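Local coordinates for protein FeeM (Uncultured bacterium, PDB 2G0B) that probably transfers long fatty acyl chains from an acyl carrier protein to the amino group of amino acids such as tyrosine, giving N-acyl amino acids, at residues G91-E96 with L132-D137. Sequence-based numbering, arbitrary orientation.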
loop_
_atom_site.group_PDB
_atom_site.type_symbol
_atom_site.label_atom_id
_atom_site.label_comp_id
_atom_site.label_asym_id
_atom_site.label_seq_id
_atom_site.Cartn_x
_atom_site.Cartn_y
_atom_site.Cartn_z
ATOM N N GLY A 91 21.003 8.215 -3.585
ATOM C CA GLY A 91 20.155 9.378 -3.377
ATOM C C GLY A 91 18.830 9.239 -4.088
ATOM O O GLY A 91 18.374 10.162 -4.763
ATOM N N LYS A 92 18.213 8.073 -3.936
ATOM C CA LYS A 92 16.959 7.774 -4.602
ATOM C C LYS A 92 15.777 8.009 -3.684
ATOM O O LYS A 92 15.794 7.613 -2.515
ATOM C CB LYS A 92 16.954 6.331 -5.114
ATOM C CG LYS A 92 17.855 6.084 -6.323
ATOM C CD LYS A 92 17.519 7.017 -7.485
ATOM C CE LYS A 92 18.490 6.830 -8.647
ATOM N NZ LYS A 92 18.009 5.773 -9.576
ATOM N N LYS A 93 14.750 8.662 -4.217
ATOM C CA LYS A 93 13.543 8.901 -3.462
ATOM C C LYS A 93 12.751 7.608 -3.363
ATOM O O LYS A 93 12.304 7.062 -4.369
ATOM C CB LYS A 93 12.705 10.010 -4.102
ATOM C CG LYS A 93 11.737 10.661 -3.138
ATOM C CD LYS A 93 11.139 11.914 -3.703
ATOM C CE LYS A 93 10.064 12.431 -2.778
ATOM N NZ LYS A 93 10.237 13.863 -2.438
ATOM N N LEU A 94 12.637 7.089 -2.148
ATOM C CA LEU A 94 11.857 5.885 -1.907
ATOM C C LEU A 94 10.592 6.199 -1.135
ATOM O O LEU A 94 10.512 7.205 -0.427
ATOM C CB LEU A 94 12.677 4.837 -1.148
ATOM C CG LEU A 94 14.116 4.593 -1.575
ATOM C CD1 LEU A 94 14.782 3.657 -0.593
ATOM C CD2 LEU A 94 14.182 4.035 -2.982
ATOM N N ALA A 95 9.595 5.340 -1.297
ATOM C CA ALA A 95 8.359 5.431 -0.544
ATOM C C ALA A 95 7.762 4.053 -0.433
ATOM O O ALA A 95 7.832 3.262 -1.371
ATOM C CB ALA A 95 7.393 6.373 -1.214
ATOM N N GLU A 96 7.212 3.740 0.728
ATOM C CA GLU A 96 6.609 2.441 0.932
ATOM C C GLU A 96 5.103 2.581 0.980
ATOM O O GLU A 96 4.576 3.426 1.708
ATOM C CB GLU A 96 7.144 1.785 2.207
ATOM C CG GLU A 96 6.276 0.647 2.712
ATOM C CD GLU A 96 7.008 -0.351 3.608
ATOM O OE1 GLU A 96 6.602 -1.543 3.614
ATOM O OE2 GLU A 96 7.959 0.045 4.325
ATOM N N LEU A 132 3.983 10.029 -9.061
ATOM C CA LEU A 132 4.406 10.744 -10.254
ATOM C C LEU A 132 4.485 12.244 -10.017
ATOM O O LEU A 132 5.143 12.960 -10.767
ATOM C CB LEU A 132 3.469 10.443 -11.414
ATOM C CG LEU A 132 3.660 9.104 -12.119
ATOM C CD1 LEU A 132 2.386 8.714 -12.850
ATOM C CD2 LEU A 132 4.837 9.143 -13.077
ATOM N N GLU A 133 3.810 12.718 -8.973
ATOM C CA GLU A 133 3.826 14.136 -8.621
ATOM C C GLU A 133 4.928 14.456 -7.605
ATOM O O GLU A 133 5.620 15.462 -7.732
ATOM C CB GLU A 133 2.459 14.580 -8.109
ATOM C CG GLU A 133 1.375 14.582 -9.187
ATOM C CD GLU A 133 0.226 15.547 -8.893
ATOM O OE1 GLU A 133 0.356 16.385 -7.959
ATOM O OE2 GLU A 133 -0.810 15.477 -9.607
ATOM N N THR A 134 5.110 13.564 -6.628
ATOM C CA THR A 134 6.179 13.665 -5.620
ATOM C C THR A 134 7.575 13.389 -6.230
ATOM O O THR A 134 8.600 13.606 -5.578
ATOM C CB THR A 134 5.896 12.669 -4.436
ATOM O OG1 THR A 134 4.525 12.759 -4.055
ATOM C CG2 THR A 134 6.605 13.083 -3.162
ATOM N N HIS A 135 7.591 12.930 -7.485
ATOM C CA HIS A 135 8.817 12.546 -8.201
ATOM C C HIS A 135 9.555 11.417 -7.505
ATOM O O HIS A 135 10.781 11.417 -7.424
ATOM C CB HIS A 135 9.734 13.751 -8.449
ATOM C CG HIS A 135 9.066 14.884 -9.163
ATOM N ND1 HIS A 135 8.331 14.707 -10.317
ATOM C CD2 HIS A 135 9.026 16.209 -8.891
ATOM C CE1 HIS A 135 7.866 15.875 -10.723
ATOM N NE2 HIS A 135 8.275 16.804 -9.876
ATOM N N ILE A 136 8.784 10.455 -7.002
ATOM C CA ILE A 136 9.322 9.272 -6.339
ATOM C C ILE A 136 10.008 8.376 -7.368
ATOM O O ILE A 136 9.517 8.222 -8.490
ATOM C CB ILE A 136 8.169 8.511 -5.601
ATOM C CG1 ILE A 136 7.789 9.243 -4.310
ATOM C CG2 ILE A 136 8.548 7.056 -5.304
ATOM C CD1 ILE A 136 6.402 8.928 -3.809
ATOM N N ASP A 137 11.161 7.829 -7.002
ATOM C CA ASP A 137 11.875 6.898 -7.875
ATOM C C ASP A 137 11.372 5.455 -7.717
ATOM O O ASP A 137 10.900 4.849 -8.680
ATOM C CB ASP A 137 13.387 6.967 -7.626
ATOM C CG ASP A 137 13.991 8.276 -8.086
ATOM O OD1 ASP A 137 13.784 8.650 -9.263
ATOM O OD2 ASP A 137 14.686 9.000 -7.341
#
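Two hydrogen bonds tie Asp-137 to Lys-93, one from the backbone N of Asp-137, one to its carboxylate. Asp-137 N donates to Lys-93 O over 3.0 Å, in the carbonyl plane and along a lone pair, though bent at N-H (139°). The carboxylate folds back beside its own backbone N (chi1 -69°), so that OD2 accepts Lys-93 N at 3.1 Å through its anti lone pair, with a straighter approach of 159°. Asp-137 thus engages both the N-H and the carbonyl of Lys-93, whose backbone also bonds to Tyr-138; Ala-95 continues the pairing to Tyr-138 and Cys-140. Charge plays a looser part: the Lys-92 and Asp-137 side chains cross at about a right angle, Lys-92 CD touching OD2 at 3.5 Å, while Lys-92 NZ stays 5.1 Å from Asp-137 OD1, so any attraction is probably long-range.

Lys-93, with CG anti to its backbone N and the chain extended until chi4, passes over backbone carbonyls and a methyl group: its CE lies 3.4 Å from Thr-134 O and 3.5 Å from Thr-134 CG2. NZ is near that oxygen too, perhaps weakly attracted. Thr-134 OG1 is hydrogen-bonded to Tyr-130 O. Purely apolar packing joins Ile-136 CD1 to Ala-95 CB at 3.8 Å.

His-135, with positive phi, ends the helical conformation. Strand 94-102, helix 121-133 and parallel strand 138-143 form a beta-alpha-beta crossover, whose return loop here joins the beginning of its first strand. This is structural packing near the bound N-dodecanoyl-L-tyrosine, about 10 Å from the Ile-136 side chain, not part of its pocket. Asn-68 of antiparallel strand 59-68 touches Ala-95, Thr-134 and Ile-136, while helix 77-89 packs against Leu-94.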